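Local coordinates for MGS-M4 (Unidentified, PDB 4Q3M), which probably reduces the carbonyl group of a still unidentified substrate with a nicotinamide cofactor, as other aldo-keto reductases do, at residues V159-T164 with I179-Y184; Y10-I15 with E224-P229; A120-Y125 with N149-P154. One frame throughout, in Å; residues are numbered along the deposited sequence.

Contact 1: V159-T164 with I179-Y184; sequences VETHVT and IQLEAY
Two adjacent parallel strands of a TIM barrel, joined through helix 168-176 as a beta-alpha-beta unit, meet here near their C-terminal ends, the side on which barrels of this kind carry their active sites. A staggered ladder fixes the register and sets V159 against A183 and E160 against Y184. V159 N reaches E182 O at 2.8 Å, nearly along the C=O axis, whereas Y184 N meets V159 O at 3.2 Å from above the carbonyl plane. One step on, T161 N bonds to Y184 O at 3.3 Å, again nearly along the carbonyl axis.

The side chains divide between two faces. On the face of E160 and Y184, chi1 of 77° places CG of Y184 in the crowded position between its backbone N and carbonyl carbon and folds the ring back across the neighbouring strand. E160 CA consequently lies 3.8 Å above the ring plane, over its centre, and E160 CB makes a CH-pi contact with the same ring. The hydroxyl goes on to bond N137, and the ring also meets that of F266. An alanine at Y184 would probably leave this flank of E160 without its aromatic cover and N137 without its hydroxyl partner.

On the opposite face, under helices 168-176 and 212-222, the side chains of V159 and L181 cross at about a right angle, V159 CG2 coming 4.0 Å from L181 CD1. T161 CB sits 3.6 Å from A183 CB.

Back on the face of Y184, the chain of E160, CG anti to its backbone N (chi1 171°), runs extended away from the neighbouring strand, where OE1 forms a salt bridge with K264 and OE2 takes the backbone NH of I265. H162 NE2 donates to E160 OE2 at 2.9 Å, using that oxygen's anti lone pair.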
loop_
_atom_site.group_PDB
_atom_site.type_symbol
_atom_site.label_atom_id
_atom_site.label_comp_id
_atom_site.label_asym_id
_atom_site.label_seq_id
_atom_site.Cartn_x
_atom_site.Cartn_y
_atom_site.Cartn_z
ATOM N N VAL A 159 10.180 3.489 6.248
ATOM C CA VAL A 159 9.245 2.658 5.496
ATOM C C VAL A 159 9.960 1.599 4.664
ATOM O O VAL A 159 11.147 1.730 4.358
ATOM C CB VAL A 159 8.363 3.507 4.559
ATOM C CG1 VAL A 159 7.405 4.375 5.363
ATOM C CG2 VAL A 159 9.229 4.357 3.640
ATOM N N GLU A 160 9.226 0.550 4.306
ATOM C CA GLU A 160 9.745 -0.502 3.441
ATOM C C GLU A 160 10.158 0.071 2.093
ATOM O O GLU A 160 9.324 0.567 1.338
ATOM C CB GLU A 160 8.703 -1.604 3.242
ATOM C CG GLU A 160 9.081 -2.622 2.177
ATOM C CD GLU A 160 7.902 -3.460 1.724
ATOM O OE1 GLU A 160 6.862 -3.448 2.415
ATOM O OE2 GLU A 160 8.014 -4.124 0.671
ATOM N N THR A 161 11.451 0.007 1.799
ATOM C CA THR A 161 11.972 0.548 0.552
ATOM C C THR A 161 13.118 -0.305 0.020
ATOM O O THR A 161 14.125 -0.508 0.698
ATOM C CB THR A 161 12.459 2.000 0.727
ATOM O OG1 THR A 161 11.418 2.790 1.315
ATOM C CG2 THR A 161 12.846 2.598 -0.616
ATOM N N HIS A 162 12.949 -0.806 -1.198
ATOM C CA HIS A 162 13.977 -1.594 -1.862
ATOM C C HIS A 162 13.824 -1.484 -3.375
ATOM O O HIS A 162 13.006 -0.707 -3.866
ATOM C CB HIS A 162 13.915 -3.055 -1.412
ATOM C CG HIS A 162 12.523 -3.585 -1.268
ATOM N ND1 HIS A 162 11.696 -3.816 -2.347
ATOM C CD2 HIS A 162 11.811 -3.931 -0.170
ATOM C CE1 HIS A 162 10.537 -4.280 -1.919
ATOM N NE2 HIS A 162 10.579 -4.360 -0.601
ATOM N N VAL A 163 14.605 -2.265 -4.113
ATOM C CA VAL A 163 14.674 -2.116 -5.564
ATOM C C VAL A 163 13.385 -2.513 -6.288
ATOM O O VAL A 163 13.186 -2.144 -7.444
ATOM C CB VAL A 163 15.842 -2.933 -6.147
ATOM C CG1 VAL A 163 17.171 -2.406 -5.621
ATOM C CG2 VAL A 163 15.675 -4.407 -5.820
ATOM N N THR A 164 12.508 -3.254 -5.618
ATOM C CA THR A 164 11.233 -3.630 -6.225
ATOM C C THR A 164 10.093 -2.746 -5.718
ATOM O O THR A 164 9.014 -2.714 -6.308
ATOM C CB THR A 164 10.891 -5.111 -5.966
ATOM O OG1 THR A 164 11.069 -5.414 -4.579
ATOM C CG2 THR A 164 11.794 -6.015 -6.790
ATOM N N ILE A 179 11.477 15.677 5.490
ATOM C CA ILE A 179 11.437 14.435 6.249
ATOM C C ILE A 179 12.445 13.444 5.681
ATOM O O ILE A 179 12.410 13.125 4.493
ATOM C CB ILE A 179 10.032 13.804 6.231
ATOM C CG1 ILE A 179 8.999 14.784 6.791
ATOM C CG2 ILE A 179 10.022 12.501 7.017
ATOM C CD1 ILE A 179 7.577 14.269 6.743
ATOM N N GLN A 180 13.351 12.967 6.528
ATOM C CA GLN A 180 14.346 11.998 6.091
ATOM C C GLN A 180 13.728 10.615 5.961
ATOM O O GLN A 180 13.364 9.993 6.959
ATOM C CB GLN A 180 15.529 11.953 7.058
ATOM C CG GLN A 180 16.548 10.871 6.728
ATOM C CD GLN A 180 17.235 11.102 5.394
ATOM O OE1 GLN A 180 17.620 12.224 5.069
ATOM N NE2 GLN A 180 17.388 10.038 4.615
ATOM N N LEU A 181 13.607 10.136 4.728
ATOM C CA LEU A 181 13.081 8.801 4.495
ATOM C C LEU A 181 14.119 7.755 4.879
ATOM O O LEU A 181 15.284 7.847 4.492
ATOM C CB LEU A 181 12.661 8.626 3.035
ATOM C CG LEU A 181 11.835 7.373 2.734
ATOM C CD1 LEU A 181 10.615 7.724 1.899
ATOM C CD2 LEU A 181 12.682 6.327 2.029
ATOM N N GLU A 182 13.687 6.767 5.655
ATOM C CA GLU A 182 14.561 5.683 6.075
ATOM C C GLU A 182 14.030 4.364 5.532
ATOM O O GLU A 182 12.832 4.092 5.601
ATOM C CB GLU A 182 14.674 5.639 7.599
ATOM C CG GLU A 182 15.714 4.665 8.122
ATOM C CD GLU A 182 15.812 4.676 9.635
ATOM O OE1 GLU A 182 14.846 5.122 10.291
ATOM O OE2 GLU A 182 16.855 4.243 10.170
ATOM N N ALA A 183 14.923 3.546 4.988
ATOM C CA ALA A 183 14.515 2.305 4.347
ATOM C C ALA A 183 14.780 1.090 5.224
ATOM O O ALA A 183 15.929 0.795 5.551
ATOM C CB ALA A 183 15.228 2.147 3.012
ATOM N N TYR A 184 13.717 0.389 5.611
ATOM C CA TYR A 184 13.884 -0.918 6.228
ATOM C C TYR A 184 13.549 -1.978 5.187
ATOM O O TYR A 184 12.973 -1.667 4.142
ATOM C CB TYR A 184 13.028 -1.070 7.498
ATOM C CG TYR A 184 11.545 -1.334 7.301
ATOM C CD1 TYR A 184 11.072 -2.613 7.021
ATOM C CD2 TYR A 184 10.616 -0.312 7.447
ATOM C CE1 TYR A 184 9.722 -2.858 6.858
ATOM C CE2 TYR A 184 9.261 -0.550 7.289
ATOM C CZ TYR A 184 8.821 -1.823 6.994
ATOM O OH TYR A 184 7.474 -2.064 6.836
#

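Contact 2: Y10-I15 with E224-P229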
loop_
_atom_site.group_PDB
_atom_site.type_symbol
_atom_site.label_atom_id
_atom_site.label_comp_id
_atom_site.label_asym_id
_atom_site.label_seq_id
_atom_site.Cartn_x
_atom_site.Cartn_y
_atom_site.Cartn_z
ATOM N N TYR A 10 20.400 17.554 13.486
ATOM C CA TYR A 10 20.969 16.403 14.178
ATOM C C TYR A 10 21.428 15.353 13.172
ATOM O O TYR A 10 20.660 14.932 12.308
ATOM C CB TYR A 10 19.957 15.802 15.155
ATOM C CG TYR A 10 20.579 14.884 16.184
ATOM C CD1 TYR A 10 21.208 15.399 17.310
ATOM C CD2 TYR A 10 20.537 13.503 16.031
ATOM C CE1 TYR A 10 21.779 14.567 18.255
ATOM C CE2 TYR A 10 21.106 12.663 16.972
ATOM C CZ TYR A 10 21.725 13.200 18.080
ATOM O OH TYR A 10 22.292 12.370 19.020
ATOM N N GLU A 11 22.684 14.935 13.289
ATOM C CA GLU A 11 23.267 14.000 12.335
ATOM C C GLU A 11 22.802 12.567 12.571
ATOM O O GLU A 11 22.545 12.158 13.704
ATOM C CB GLU A 11 24.795 14.066 12.387
ATOM C CG GLU A 11 25.371 15.362 11.845
ATOM C CD GLU A 11 26.886 15.381 11.866
ATOM O OE1 GLU A 11 27.486 14.434 12.414
ATOM O OE2 GLU A 11 27.476 16.344 11.330
ATOM N N MET A 12 22.700 11.814 11.482
ATOM C CA MET A 12 22.255 10.429 11.530
ATOM C C MET A 12 23.029 9.601 10.512
ATOM O O MET A 12 22.940 9.858 9.311
ATOM C CB MET A 12 20.752 10.340 11.259
ATOM C CG MET A 12 20.179 8.933 11.298
ATOM S SD MET A 12 18.438 8.904 10.823
ATOM C CE MET A 12 18.027 7.189 11.131
ATOM N N PRO A 13 23.809 8.619 10.993
ATOM C CA PRO A 13 24.566 7.719 10.115
ATOM C C PRO A 13 23.669 7.090 9.054
ATOM O O PRO A 13 22.690 6.425 9.395
ATOM C CB PRO A 13 25.108 6.664 11.080
ATOM C CG PRO A 13 25.225 7.385 12.378
ATOM C CD PRO A 13 24.057 8.334 12.417
ATOM N N ILE A 14 24.004 7.308 7.787
ATOM C CA ILE A 14 23.145 6.901 6.679
ATOM C C ILE A 14 22.995 5.382 6.597
ATOM O O ILE A 14 22.069 4.876 5.964
ATOM C CB ILE A 14 23.678 7.444 5.332
ATOM C CG1 ILE A 14 22.550 7.536 4.301
ATOM C CG2 ILE A 14 24.835 6.596 4.823
ATOM C CD1 ILE A 14 22.965 8.170 2.994
ATOM N N ILE A 15 23.901 4.659 7.247
ATOM C CA ILE A 15 23.786 3.211 7.338
ATOM C C ILE A 15 23.729 2.790 8.804
ATOM O O ILE A 15 24.284 3.459 9.675
ATOM C CB ILE A 15 24.955 2.493 6.625
ATOM C CG1 ILE A 15 24.619 1.016 6.394
ATOM C CG2 ILE A 15 26.256 2.650 7.405
ATOM C CD1 ILE A 15 25.726 0.235 5.736
ATOM N N GLU A 224 20.330 9.276 -1.167
ATOM C CA GLU A 224 20.349 9.977 0.117
ATOM C C GLU A 224 19.288 9.435 1.075
ATOM O O GLU A 224 18.637 10.194 1.793
ATOM C CB GLU A 224 20.159 11.482 -0.089
ATOM C CG GLU A 224 21.283 12.142 -0.873
ATOM C CD GLU A 224 21.088 13.636 -1.038
ATOM O OE1 GLU A 224 19.937 14.105 -0.912
ATOM O OE2 GLU A 224 22.086 14.342 -1.290
ATOM N N ILE A 225 19.124 8.115 1.074
ATOM C CA ILE A 225 18.171 7.452 1.955
ATOM C C ILE A 225 18.894 6.642 3.026
ATOM O O ILE A 225 19.794 5.860 2.720
ATOM C CB ILE A 225 17.226 6.520 1.165
ATOM C CG1 ILE A 225 16.342 7.332 0.217
ATOM C CG2 ILE A 225 16.369 5.691 2.113
ATOM C CD1 ILE A 225 15.362 6.488 -0.574
ATOM N N VAL A 226 18.502 6.839 4.283
ATOM C CA VAL A 226 19.066 6.069 5.384
ATOM C C VAL A 226 18.660 4.604 5.259
ATOM O O VAL A 226 17.481 4.290 5.097
ATOM C CB VAL A 226 18.616 6.618 6.751
ATOM C CG1 VAL A 226 19.199 5.778 7.878
ATOM C CG2 VAL A 226 19.027 8.074 6.898
ATOM N N VAL A 227 19.642 3.711 5.329
ATOM C CA VAL A 227 19.397 2.287 5.128
ATOM C C VAL A 227 19.822 1.464 6.347
ATOM O O VAL A 227 20.875 1.707 6.938
ATOM C CB VAL A 227 20.132 1.777 3.865
ATOM C CG1 VAL A 227 21.608 2.129 3.924
ATOM C CG2 VAL A 227 19.939 0.282 3.687
ATOM N N ILE A 228 18.989 0.500 6.726
ATOM C CA ILE A 228 19.265 -0.339 7.889
ATOM C C ILE A 228 19.035 -1.825 7.609
ATOM O O ILE A 228 18.007 -2.383 7.993
ATOM C CB ILE A 228 18.403 0.086 9.095
ATOM C CG1 ILE A 228 16.988 0.450 8.638
ATOM C CG2 ILE A 228 19.033 1.269 9.808
ATOM C CD1 ILE A 228 16.013 0.659 9.772
ATOM N N PRO A 229 20.000 -2.476 6.942
ATOM C CA PRO A 229 19.879 -3.910 6.656
ATOM C C PRO A 229 19.974 -4.771 7.913
ATOM O O PRO A 229 20.871 -4.574 8.734
ATOM C CB PRO A 229 21.058 -4.182 5.715
ATOM C CG PRO A 229 22.045 -3.111 6.027
ATOM C CD PRO A 229 21.235 -1.900 6.382
#
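The dense part of this contact is gathered round I14 O. V227 N donates to I14 O over 2.8 Å at 169°, nearly along the C=O axis, and V226 CA brings a CA-H...O contact to the same oxygen. A second such contact, I15 CA to V227 O at 3.3 Å, completes a single bridge between I15 and V227. Apolar side chains flank it: M12, with CG anti to its backbone N and the chain extended, carries CE to 3.7 Å from V226 CG1, the two side chains crossing at about a right angle. I15 and V227 instead lie side by side and point the same way, CG1 to CG1 at 4.1 Å.

Strand 11-13 is the second arm of the N-terminal beta hairpin that closes the bottom of the barrel in aldo-keto reductases. M12 and V226 both touch H41 and E182, which places them at that floor, between strand 41-43 and strand 180-184.

Packing slackens toward E224. I14 CD1 comes no nearer than 4.3 Å to E224 CA, and the E224 side chain starts away from 10-15 and is exposed. With its positive phi, E224 is the C-prime residue of the Schellman motif that ends helix 212-222. Beyond I15 and V227 the touch is slight too, though buried: I15 CG1 lies 4.5 Å from P229 CD.

Contact 3: A120-Y125 with N149-P154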
loop_
_atom_site.group_PDB
_atom_site.type_symbol
_atom_site.label_atom_id
_atom_site.label_comp_id
_atom_site.label_asym_id
_atom_site.label_seq_id
_atom_site.Cartn_x
_atom_site.Cartn_y
_atom_site.Cartn_z
ATOM N N ALA A 120 3.330 13.258 22.983
ATOM C CA ALA A 120 4.198 12.683 23.999
ATOM C C ALA A 120 5.644 12.673 23.515
ATOM O O ALA A 120 6.566 12.910 24.296
ATOM C CB ALA A 120 3.744 11.281 24.359
ATOM N N PHE A 121 5.836 12.397 22.227
ATOM C CA PHE A 121 7.161 12.471 21.617
ATOM C C PHE A 121 7.715 13.884 21.755
ATOM O O PHE A 121 8.889 14.077 22.073
ATOM C CB PHE A 121 7.124 12.081 20.134
ATOM C CG PHE A 121 7.051 10.598 19.883
ATOM C CD1 PHE A 121 6.511 9.734 20.820
ATOM C CD2 PHE A 121 7.535 10.069 18.697
ATOM C CE1 PHE A 121 6.446 8.376 20.573
ATOM C CE2 PHE A 121 7.477 8.712 18.449
ATOM C CZ PHE A 121 6.931 7.865 19.388
ATOM N N GLU A 122 6.853 14.867 21.513
ATOM C CA GLU A 122 7.237 16.271 21.571
ATOM C C GLU A 122 7.627 16.692 22.985
ATOM O O GLU A 122 8.557 17.476 23.170
ATOM C CB GLU A 122 6.099 17.154 21.055
ATOM C CG GLU A 122 5.856 17.029 19.559
ATOM C CD GLU A 122 4.684 17.864 19.084
ATOM O OE1 GLU A 122 3.751 18.089 19.882
ATOM O OE2 GLU A 122 4.697 18.297 17.913
ATOM N N THR A 123 6.913 16.168 23.977
ATOM C CA THR A 123 7.233 16.441 25.373
ATOM C C THR A 123 8.610 15.882 25.717
ATOM O O THR A 123 9.413 16.542 26.377
ATOM C CB THR A 123 6.180 15.841 26.326
ATOM O OG1 THR A 123 4.902 16.438 26.069
ATOM C CG2 THR A 123 6.564 16.094 27.776
ATOM N N LEU A 124 8.877 14.665 25.254
ATOM C CA LEU A 124 10.160 14.013 25.488
ATOM C C LEU A 124 11.293 14.744 24.773
ATOM O O LEU A 124 12.413 14.817 25.279
ATOM C CB LEU A 124 10.107 12.554 25.031
ATOM C CG LEU A 124 9.125 11.648 25.776
ATOM C CD1 LEU A 124 8.940 10.334 25.032
ATOM C CD2 LEU A 124 9.593 11.401 27.202
ATOM N N TYR A 125 10.992 15.283 23.595
ATOM C CA TYR A 125 11.977 16.027 22.818
ATOM C C TYR A 125 12.349 17.326 23.522
ATOM O O TYR A 125 13.517 17.713 23.556
ATOM C CB TYR A 125 11.446 16.315 21.413
ATOM C CG TYR A 125 12.454 16.964 20.490
ATOM C CD1 TYR A 125 13.409 16.203 19.827
ATOM C CD2 TYR A 125 12.447 18.336 20.277
ATOM C CE1 TYR A 125 14.330 16.792 18.980
ATOM C CE2 TYR A 125 13.362 18.933 19.433
ATOM C CZ TYR A 125 14.302 18.157 18.786
ATOM O OH TYR A 125 15.216 18.749 17.945
ATOM N N ASN A 149 -0.481 19.376 12.179
ATOM C CA ASN A 149 -0.829 19.469 13.594
ATOM C C ASN A 149 0.341 19.418 14.578
ATOM O O ASN A 149 0.193 19.821 15.732
ATOM C CB ASN A 149 -1.825 18.363 13.946
ATOM C CG ASN A 149 -3.173 18.564 13.282
ATOM O OD1 ASN A 149 -3.932 19.459 13.653
ATOM N ND2 ASN A 149 -3.476 17.731 12.293
ATOM N N ALA A 150 1.495 18.925 14.142
ATOM C CA ALA A 150 2.650 18.860 15.032
ATOM C C ALA A 150 3.228 20.248 15.275
ATOM O O ALA A 150 3.120 21.136 14.429
ATOM C CB ALA A 150 3.718 17.935 14.470
ATOM N N LYS A 151 3.834 20.432 16.442
ATOM C CA LYS A 151 4.510 21.679 16.767
ATOM C C LYS A 151 6.007 21.499 16.554
ATOM O O LYS A 151 6.752 22.467 16.396
ATOM C CB LYS A 151 4.199 22.103 18.202
ATOM C CG LYS A 151 2.708 22.255 18.466
ATOM C CD LYS A 151 2.422 22.721 19.882
ATOM C CE LYS A 151 0.930 22.921 20.094
ATOM N NZ LYS A 151 0.363 23.906 19.132
ATOM N N ILE A 152 6.433 20.241 16.551
ATOM C CA ILE A 152 7.788 19.874 16.168
ATOM C C ILE A 152 7.704 18.866 15.026
ATOM O O ILE A 152 7.516 17.673 15.262
ATOM C CB ILE A 152 8.579 19.278 17.345
ATOM C CG1 ILE A 152 8.594 20.256 18.522
ATOM C CG2 ILE A 152 9.998 18.933 16.916
ATOM C CD1 ILE A 152 9.220 19.694 19.777
ATOM N N PRO A 153 7.826 19.355 13.780
ATOM C CA PRO A 153 7.637 18.571 12.552
ATOM C C PRO A 153 8.441 17.273 12.518
ATOM O O PRO A 153 9.575 17.248 12.997
ATOM C CB PRO A 153 8.114 19.528 11.455
ATOM C CG PRO A 153 7.876 20.883 12.019
ATOM C CD PRO A 153 8.165 20.759 13.487
ATOM N N PRO A 154 7.847 16.205 11.962
ATOM C CA PRO A 154 8.483 14.891 11.807
ATOM C C PRO A 154 9.839 14.986 11.118
ATOM O O PRO A 154 10.002 15.769 10.183
ATOM C CB PRO A 154 7.483 14.121 10.941
ATOM C CG PRO A 154 6.172 14.744 11.253
ATOM C CD PRO A 154 6.460 16.204 11.463
#
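This is a surface contact between a helix and a loop: the last turns of helix 111-126 face the segment that leads from helix 140-149 into strand 156-160. The evidence centres on one carboxylate oxygen, E122 OE2, which accepts from two successive backbone amides. K151 N approaches it at 2.7 Å on the syn lone pair, the side of the other oxygen. I152 N comes to the same E122 OE2 at 2.9 Å, from 43° out of the carboxylate plane, so the two donors arrive from different directions. E122 reaches them because CG stands anti to its carbonyl carbon and the chain beyond is extended. The second oxygen, OE1, forms a salt bridge with R119, whose guanidinium also bonds N149 O. With two amides and an arginine round it, the group is likely to stay ionised.

Below the carboxylate the contact is apolar. E122 and I152 slide past each other in opposite directions, E122 CG lying 4.2 Å from I152 CB. I152 then extends its chain toward the helix, and its CD1 comes 3.5 Å from Y125 CD2, the two side chains crossing obliquely. The hydroxyl of Y125 is held by N8. I152 is tied a further time, through its carbonyl oxygen, to the hydroxyl of Y118.

A150 is the first residue to leave helical geometry, so the amides that E122 grips belong to the turn just past the end of helix 140-149. The arrangement joins helix 111-126 to the loop that follows the next outer helix, 140-149, at an alpha-to-beta turn of the (beta/alpha)8 barrel, on the face where the N-terminal ends of the strands lie.

In the fold
Contacts 1 and 2 share the barrel sheet: their centres are about 10 Å apart, strands 180-184 and 226-227 are neighbours, and A183 N probably bonds V226 O (2.7 Å). Contact 3 lies in the outer helical layer, its centre about 22 Å from that of contact 1 and 21 Å from that of contact 2. It nevertheless approaches contact 1 through P154 O and I179 CG1, 3.7 Å apart. Along the chain contact 3 closes before contact 1 opens, and both fall within the span between 10-15 and 224-229. Contact 2 thus brings the chain's beginning to the last barrel strand, while contacts 1 and 3 join successive units of the same TIM barrel.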